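Local coordinates for segregation and condensation protein B (Chlorobium tepidum TLS, PDB 1T6S), which probably takes part in chromosome partitioning during cell division, as the ScpB partner in the segregation and condensation complex, at residues Arg91-Val103 with Ile117-Leu129. Numbering follows the deposited sequence.
Sequences RLSRSMLEVLAVV and IRGASPDYSIDRL. With NO3 (nitrate ion), chain C; NO3 (nitrate ion), chain E; NO3 (nitrate ion), chain I.
Val99 turns CG1 anti to its backbone N (chi1 171°) and thereby points its other methyl, CG2, at Arg118, whose chain bends at chi3 (73°) to lay the guanidinium across it. CG2 sits under one face of that group, toward its rim, 3.3 Å from Arg118 NH1. The edge of the same guanidinium meets Glu98 in a long salt bridge, OE2 to Arg118 NH2 at 3.6 Å, with the two planes 70° apart. One arginine thus offers its face to a methyl and its edge to a carboxylate, while its CG packs on Val102.

Val99 is also a knob in a hole formed by Arg118, Ser125, Ile126 and Leu129, packed tightly where CG2 lies 3.4 Å from Ser125 CB. Deeper in, Leu129 CD2 presses on Met96 CE at 3.4 Å and also reaches Leu100 CG. The edge of the Arg128 guanidinium meets Met96, with NE, buried without a partner, 3.3 Å from Met96 CG.

Asp123 closes an Asx turn, its OD2 accepting from Ser125 N at 3.1 Å, and its OD1 takes the Ser125 hydroxyl. Ile126 N and Asp127 N each hydrogen-bond to a nitrate, probably from the crystallisation liquor, at the start of helix 125-131. Segments 91-103 and 125-129 cross nearly perpendicularly, and with helix 111-118 between them in sequence the packing exemplifies the helix-turn-helix core of a winged-helix domain, backed by Ile135 of the wing sheet.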
ATOM      1  N   ARG A  91      12.537   1.298   8.732  1.00 35.06           N
ATOM      2  CA  ARG A  91      12.636  -0.140   8.993  1.00 36.47           C
ATOM      3  C   ARG A  91      11.253  -0.790   8.938  1.00 35.02           C
ATOM      4  O   ARG A  91      11.067  -1.813   8.277  1.00 35.02           O
ATOM      5  CB  ARG A  91      13.273  -0.388  10.369  1.00 62.41           C
ATOM      6  CG  ARG A  91      14.778  -0.078  10.438  1.00 68.24           C
ATOM      7  CD  ARG A  91      15.300  -0.068  11.890  1.00 73.95           C
ATOM      8  NE  ARG A  91      15.209  -1.369  12.544  1.00 80.26           N
ATOM      9  CZ  ARG A  91      15.548  -1.604  13.811  1.00 83.06           C
ATOM     10  NH1 ARG A  91      16.000  -0.612  14.568  1.00 85.42           N
ATOM     11  NH2 ARG A  91      15.443  -2.831  14.317  1.00 83.36           N
ATOM     12  N   LEU A  92      10.281  -0.200   9.630  1.00 33.37           N
ATOM     13  CA  LEU A  92       8.915  -0.737   9.614  1.00 32.85           C
ATOM     14  C   LEU A  92       8.375  -0.746   8.186  1.00 30.62           C
ATOM     15  O   LEU A  92       7.869  -1.766   7.705  1.00 30.78           O
ATOM     16  CB  LEU A  92       7.999   0.104  10.508  1.00 41.00           C
ATOM     17  CG  LEU A  92       8.348   0.052  12.008  1.00 45.62           C
ATOM     18  CD1 LEU A  92       7.662   1.213  12.736  1.00 46.65           C
ATOM     19  CD2 LEU A  92       7.913  -1.292  12.606  1.00 46.13           C
ATOM     20  N   SER A  93       8.475   0.395   7.510  1.00 27.68           N
ATOM     21  CA  SER A  93       8.016   0.501   6.129  1.00 28.49           C
ATOM     22  C   SER A  93       8.675  -0.525   5.195  1.00 28.52           C
ATOM     23  O   SER A  93       7.993  -1.226   4.444  1.00 28.44           O
ATOM     24  CB  SER A  93       8.288   1.906   5.583  1.00 30.94           C
ATOM     25  OG  SER A  93       7.432   2.863   6.184  1.00 33.88           O
ATOM     26  N   ARG A  94      10.002  -0.607   5.234  1.00 29.77           N
ATOM     27  CA  ARG A  94      10.721  -1.528   4.364  1.00 30.46           C
ATOM     28  C   ARG A  94      10.344  -2.986   4.610  1.00 30.68           C
ATOM     29  O   ARG A  94      10.053  -3.731   3.672  1.00 29.81           O
ATOM     30  CB  ARG A  94      12.235  -1.356   4.535  1.00 34.87           C
ATOM     31  CG  ARG A  94      13.052  -2.321   3.673  1.00 39.02           C
ATOM     32  CD  ARG A  94      14.558  -2.072   3.730  1.00 42.25           C
ATOM     33  NE  ARG A  94      15.165  -2.406   5.021  1.00 47.23           N
ATOM     34  CZ  ARG A  94      16.476  -2.379   5.266  1.00 49.73           C
ATOM     35  NH1 ARG A  94      17.320  -2.033   4.300  1.00 49.33           N
ATOM     36  NH2 ARG A  94      16.944  -2.689   6.475  1.00 48.37           N
ATOM     37  N   SER A  95      10.355  -3.393   5.873  1.00 30.04           N
ATOM     38  CA  SER A  95      10.038  -4.767   6.207  1.00 30.65           C
ATOM     39  C   SER A  95       8.633  -5.127   5.744  1.00 30.06           C
ATOM     40  O   SER A  95       8.442  -6.166   5.115  1.00 28.61           O
ATOM     41  CB  SER A  95      10.209  -5.019   7.718  1.00 33.80           C
ATOM     42  OG  SER A  95       9.320  -4.242   8.498  1.00 38.16           O
ATOM     43  N   MET A  96       7.651  -4.273   6.021  1.00 27.17           N
ATOM     44  CA  MET A  96       6.296  -4.576   5.589  1.00 28.88           C
ATOM     45  C   MET A  96       6.206  -4.708   4.074  1.00 28.01           C
ATOM     46  O   MET A  96       5.547  -5.615   3.560  1.00 26.14           O
ATOM     47  CB  MET A  96       5.307  -3.504   6.059  1.00 35.68           C
ATOM     48  CG  MET A  96       4.777  -3.749   7.452  1.00 40.36           C
ATOM     49  SD  MET A  96       3.303  -2.764   7.809  1.00 42.90           S
ATOM     50  CE  MET A  96       2.477  -2.830   6.270  1.00 44.14           C
ATOM     51  N   LEU A  97       6.877  -3.805   3.363  1.00 25.78           N
ATOM     52  CA  LEU A  97       6.862  -3.830   1.906  1.00 26.61           C
ATOM     53  C   LEU A  97       7.544  -5.062   1.304  1.00 25.73           C
ATOM     54  O   LEU A  97       7.021  -5.665   0.361  1.00 24.25           O
ATOM     55  CB  LEU A  97       7.509  -2.550   1.350  1.00 28.50           C
ATOM     56  CG  LEU A  97       6.641  -1.296   1.550  1.00 31.42           C
ATOM     57  CD1 LEU A  97       7.343  -0.101   0.927  1.00 30.40           C
ATOM     58  CD2 LEU A  97       5.279  -1.487   0.897  1.00 29.72           C
ATOM     59  N   GLU A  98       8.709  -5.426   1.841  1.00 28.28           N
ATOM     60  CA  GLU A  98       9.448  -6.606   1.355  1.00 30.74           C
ATOM     61  C   GLU A  98       8.655  -7.906   1.568  1.00 28.40           C
ATOM     62  O   GLU A  98       8.573  -8.739   0.670  1.00 29.79           O
ATOM     63  CB  GLU A  98      10.816  -6.736   2.058  1.00 36.96           C
ATOM     64  CG  GLU A  98      11.871  -5.733   1.598  1.00 44.75           C
ATOM     65  CD  GLU A  98      13.246  -5.929   2.266  1.00 48.72           C
ATOM     66  OE1 GLU A  98      14.203  -5.214   1.884  1.00 49.80           O
ATOM     67  OE2 GLU A  98      13.373  -6.790   3.171  1.00 52.17           O
ATOM     68  N   VAL A  99       8.084  -8.072   2.757  1.00 24.77           N
ATOM     69  CA  VAL A  99       7.311  -9.270   3.024  1.00 25.91           C
ATOM     70  C   VAL A  99       6.082  -9.273   2.080  1.00 24.96           C
ATOM     71  O   VAL A  99       5.765 -10.290   1.456  1.00 23.89           O
ATOM     72  CB  VAL A  99       6.875  -9.353   4.524  1.00 29.76           C
ATOM     73  CG1 VAL A  99       5.883 -10.506   4.734  1.00 29.83           C
ATOM     74  CG2 VAL A  99       8.104  -9.564   5.408  1.00 30.74           C
ATOM     75  N   LEU A 100       5.416  -8.127   1.952  1.00 25.11           N
ATOM     76  CA  LEU A 100       4.265  -8.002   1.060  1.00 25.53           C
ATOM     77  C   LEU A 100       4.645  -8.404  -0.360  1.00 25.86           C
ATOM     78  O   LEU A 100       3.881  -9.061  -1.067  1.00 25.70           O
ATOM     79  CB  LEU A 100       3.763  -6.558   1.001  1.00 29.87           C
ATOM     80  CG  LEU A 100       2.253  -6.384   1.141  1.00 34.89           C
ATOM     81  CD1 LEU A 100       1.868  -4.946   0.796  1.00 34.34           C
ATOM     82  CD2 LEU A 100       1.518  -7.373   0.281  1.00 34.68           C
ATOM     83  N   ALA A 101       5.829  -7.968  -0.780  1.00 24.26           N
ATOM     84  CA  ALA A 101       6.356  -8.258  -2.103  1.00 23.22           C
ATOM     85  C   ALA A 101       6.578  -9.759  -2.278  1.00 24.64           C
ATOM     86  O   ALA A 101       6.264 -10.311  -3.328  1.00 26.58           O
ATOM     87  CB  ALA A 101       7.688  -7.504  -2.310  1.00 31.00           C
ATOM     88  N   VAL A 102       7.133 -10.406  -1.251  1.00 26.11           N
ATOM     89  CA  VAL A 102       7.386 -11.846  -1.286  1.00 26.92           C
ATOM     90  C   VAL A 102       6.065 -12.616  -1.396  1.00 27.55           C
ATOM     91  O   VAL A 102       5.956 -13.587  -2.150  1.00 25.52           O
ATOM     92  CB  VAL A 102       8.172 -12.315  -0.029  1.00 31.88           C
ATOM     93  CG1 VAL A 102       8.350 -13.844  -0.056  1.00 34.86           C
ATOM     94  CG2 VAL A 102       9.557 -11.643   0.006  1.00 33.59           C
ATOM     95  N   VAL A 103       5.059 -12.173  -0.649  1.00 27.22           N
ATOM     96  CA  VAL A 103       3.740 -12.813  -0.711  1.00 26.46           C
ATOM     97  C   VAL A 103       3.118 -12.628  -2.102  1.00 27.02           C
ATOM     98  O   VAL A 103       2.608 -13.582  -2.716  1.00 25.93           O
ATOM     99  CB  VAL A 103       2.803 -12.265   0.370  1.00 24.70           C
ATOM    100  CG1 VAL A 103       1.407 -12.955   0.268  1.00 25.92           C
ATOM    101  CG2 VAL A 103       3.420 -12.532   1.735  1.00 25.12           C
ATOM    102  N   ILE A 117      13.343 -17.276   1.831  1.00 36.70           N
ATOM    103  CA  ILE A 117      13.544 -16.379   0.701  1.00 37.56           C
ATOM    104  C   ILE A 117      14.234 -15.062   1.096  1.00 37.95           C
ATOM    105  O   ILE A 117      15.136 -14.596   0.397  1.00 37.96           O
ATOM    106  CB  ILE A 117      12.174 -16.072   0.005  1.00 40.64           C
ATOM    107  CG1 ILE A 117      11.601 -17.359  -0.606  1.00 42.20           C
ATOM    108  CG2 ILE A 117      12.340 -15.022  -1.074  1.00 42.86           C
ATOM    109  CD1 ILE A 117      10.119 -17.304  -0.893  1.00 40.64           C
ATOM    110  N   ARG A 118      13.814 -14.483   2.215  1.00 35.83           N
ATOM    111  CA  ARG A 118      14.352 -13.226   2.727  1.00 37.42           C
ATOM    112  C   ARG A 118      15.636 -13.370   3.552  1.00 39.37           C
ATOM    113  O   ARG A 118      16.550 -12.562   3.429  1.00 37.83           O
ATOM    114  CB  ARG A 118      13.325 -12.538   3.631  1.00 39.86           C
ATOM    115  CG  ARG A 118      12.146 -11.899   2.928  1.00 40.89           C
ATOM    116  CD  ARG A 118      11.251 -11.201   3.941  1.00 42.50           C
ATOM    117  NE  ARG A 118      11.814  -9.956   4.479  1.00 42.75           N
ATOM    118  CZ  ARG A 118      11.683  -9.570   5.747  1.00 42.50           C
ATOM    119  NH1 ARG A 118      11.031 -10.344   6.604  1.00 42.48           N
ATOM    120  NH2 ARG A 118      12.147  -8.390   6.145  1.00 43.32           N
ATOM    121  N   GLY A 119      15.667 -14.387   4.410  1.00 51.17           N
ATOM    122  CA  GLY A 119      16.796 -14.605   5.292  1.00 52.76           C
ATOM    123  C   GLY A 119      16.715 -13.504   6.331  1.00 55.00           C
ATOM    124  O   GLY A 119      17.640 -12.701   6.455  1.00 54.07           O
ATOM    125  N   ALA A 120      15.603 -13.467   7.069  1.00 62.24           N
ATOM    126  CA  ALA A 120      15.343 -12.437   8.076  1.00 64.47           C
ATOM    127  C   ALA A 120      15.645 -12.819   9.523  1.00 65.95           C
ATOM    128  O   ALA A 120      16.555 -13.600   9.790  1.00 67.71           O
ATOM    129  CB  ALA A 120      13.894 -11.979   7.962  1.00 65.82           C
ATOM    130  N   SER A 121      14.876 -12.266  10.460  1.00 88.69           N
ATOM    131  CA  SER A 121      15.102 -12.537  11.875  1.00 87.40           C
ATOM    132  C   SER A 121      14.392 -13.772  12.460  1.00 86.20           C
ATOM    133  O   SER A 121      15.039 -14.605  13.089  1.00 88.26           O
ATOM    134  CB  SER A 121      14.772 -11.287  12.704  1.00 60.03           C
ATOM    135  N   PRO A 122      13.064 -13.913  12.276  1.00 51.56           N
ATOM    136  CA  PRO A 122      12.054 -13.109  11.579  1.00 49.26           C
ATOM    137  C   PRO A 122      11.421 -11.999  12.419  1.00 45.90           C
ATOM    138  O   PRO A 122      11.934 -11.632  13.469  1.00 44.41           O
ATOM    139  CB  PRO A 122      11.026 -14.146  11.181  1.00 49.62           C
ATOM    140  CG  PRO A 122      10.970 -14.978  12.421  1.00 49.03           C
ATOM    141  CD  PRO A 122      12.463 -15.177  12.745  1.00 50.16           C
ATOM    142  N   ASP A 123      10.285 -11.491  11.951  1.00 38.19           N
ATOM    143  CA  ASP A 123       9.608 -10.392  12.632  1.00 35.62           C
ATOM    144  C   ASP A 123       8.082 -10.553  12.687  1.00 34.07           C
ATOM    145  O   ASP A 123       7.563 -11.672  12.608  1.00 31.90           O
ATOM    146  CB  ASP A 123       9.969  -9.081  11.929  1.00 40.16           C
ATOM    147  CG  ASP A 123       9.528  -9.056  10.471  1.00 40.75           C
ATOM    148  OD1 ASP A 123       9.896  -8.100   9.756  1.00 43.72           O
ATOM    149  OD2 ASP A 123       8.810  -9.987  10.041  1.00 38.91           O
ATOM    150  N   TYR A 124       7.366  -9.438  12.826  1.00 31.77           N
ATOM    151  CA  TYR A 124       5.912  -9.483  12.890  1.00 31.49           C
ATOM    152  C   TYR A 124       5.247  -8.925  11.639  1.00 29.96           C
ATOM    153  O   TYR A 124       4.101  -8.493  11.694  1.00 28.93           O
ATOM    154  CB  TYR A 124       5.384  -8.691  14.093  1.00 35.55           C
ATOM    155  CG  TYR A 124       5.885  -9.169  15.436  1.00 35.94           C
ATOM    156  CD1 TYR A 124       6.942  -8.521  16.075  1.00 37.59           C
ATOM    157  CD2 TYR A 124       5.298 -10.263  16.076  1.00 37.18           C
ATOM    158  CE1 TYR A 124       7.402  -8.947  17.317  1.00 37.40           C
ATOM    159  CE2 TYR A 124       5.755 -10.698  17.322  1.00 37.64           C
ATOM    160  CZ  TYR A 124       6.805 -10.032  17.935  1.00 36.66           C
ATOM    161  OH  TYR A 124       7.258 -10.440  19.161  1.00 37.51           O
ATOM    162  N   SER A 125       5.949  -8.934  10.515  1.00 32.48           N
ATOM    163  CA  SER A 125       5.368  -8.391   9.294  1.00 33.56           C
ATOM    164  C   SER A 125       4.071  -9.065   8.877  1.00 33.59           C
ATOM    165  O   SER A 125       3.139  -8.397   8.430  1.00 33.51           O
ATOM    166  CB  SER A 125       6.392  -8.448   8.162  1.00 33.44           C
ATOM    167  OG  SER A 125       7.388  -7.462   8.371  1.00 34.37           O
ATOM    168  N   ILE A 126       4.001 -10.384   9.006  1.00 30.55           N
ATOM    169  CA  ILE A 126       2.761 -11.070   8.650  1.00 30.18           C
ATOM    170  C   ILE A 126       1.607 -10.573   9.510  1.00 29.07           C
ATOM    171  O   ILE A 126       0.522 -10.306   8.992  1.00 28.52           O
ATOM    172  CB  ILE A 126       2.869 -12.598   8.822  1.00 35.59           C
ATOM    173  CG1 ILE A 126       3.672 -13.190   7.667  1.00 36.86           C
ATOM    174  CG2 ILE A 126       1.468 -13.223   8.884  1.00 34.64           C
ATOM    175  CD1 ILE A 126       5.112 -12.856   7.716  1.00 43.08           C
ATOM    176  N   ASP A 127       1.821 -10.467  10.821  1.00 27.66           N
ATOM    177  CA  ASP A 127       0.750  -9.995  11.687  1.00 30.47           C
ATOM    178  C   ASP A 127       0.340  -8.576  11.295  1.00 30.48           C
ATOM    179  O   ASP A 127      -0.850  -8.253  11.262  1.00 29.51           O
ATOM    180  CB  ASP A 127       1.166  -9.997  13.167  1.00 43.14           C
ATOM    181  CG  ASP A 127       1.149 -11.385  13.789  1.00 46.76           C
ATOM    182  OD1 ASP A 127       0.382 -12.253  13.321  1.00 49.10           O
ATOM    183  OD2 ASP A 127       1.896 -11.602  14.764  1.00 49.35           O
ATOM    184  N   ARG A 128       1.323  -7.732  10.992  1.00 35.07           N
ATOM    185  CA  ARG A 128       1.026  -6.352  10.614  1.00 37.51           C
ATOM    186  C   ARG A 128       0.221  -6.295   9.322  1.00 34.13           C
ATOM    187  O   ARG A 128      -0.757  -5.554   9.224  1.00 35.20           O
ATOM    188  CB  ARG A 128       2.323  -5.537  10.488  1.00 40.26           C
ATOM    189  CG  ARG A 128       3.098  -5.433  11.790  1.00 43.90           C
ATOM    190  CD  ARG A 128       4.079  -4.256  11.783  1.00 49.81           C
ATOM    191  NE  ARG A 128       5.079  -4.364  10.719  1.00 54.46           N
ATOM    192  CZ  ARG A 128       6.211  -5.055  10.797  1.00 56.76           C
ATOM    193  NH1 ARG A 128       6.512  -5.711  11.909  1.00 59.01           N
ATOM    194  NH2 ARG A 128       7.031  -5.090   9.752  1.00 55.38           N
ATOM    195  N   LEU A 129       0.597  -7.121   8.353  1.00 32.69           N
ATOM    196  CA  LEU A 129      -0.091  -7.137   7.068  1.00 30.26           C
ATOM    197  C   LEU A 129      -1.504  -7.710   7.204  1.00 32.21           C
ATOM    198  O   LEU A 129      -2.428  -7.269   6.516  1.00 30.13           O
ATOM    199  CB  LEU A 129       0.741  -7.918   6.037  1.00 29.04           C
ATOM    200  CG  LEU A 129       2.077  -7.240   5.637  1.00 29.50           C
ATOM    201  CD1 LEU A 129       2.889  -8.145   4.735  1.00 25.01           C
ATOM    202  CD2 LEU A 129       1.766  -5.918   4.919  1.00 27.83           C
TER
HETATM  203  N   NO3 C 402       4.894 -12.566  11.561  1.00 38.95           N
HETATM  204  O1  NO3 C 402       5.197 -13.701  11.999  1.00 39.41           O
HETATM  205  O2  NO3 C 402       5.525 -12.159  10.632  1.00 40.77           O
HETATM  206  O3  NO3 C 402       3.998 -11.980  12.107  1.00 37.70           O
HETATM  207  N   NO3 E 404      13.640  -4.321   7.411  1.00 66.90           N
HETATM  208  O1  NO3 E 404      14.103  -3.157   7.343  1.00 65.83           O
HETATM  209  O2  NO3 E 404      13.566  -4.940   6.387  1.00 65.82           O
HETATM  210  O3  NO3 E 404      13.301  -4.734   8.510  1.00 67.26           O
HETATM  211  N   NO3 I 408       9.056   5.723   5.151  1.00 39.44           N
HETATM  212  O1  NO3 I 408       9.114   5.140   6.253  1.00 37.82           O
HETATM  213  O2  NO3 I 408       9.390   6.882   5.126  1.00 41.59           O
HETATM  214  O3  NO3 I 408       8.669   5.087   4.189  1.00 34.89           O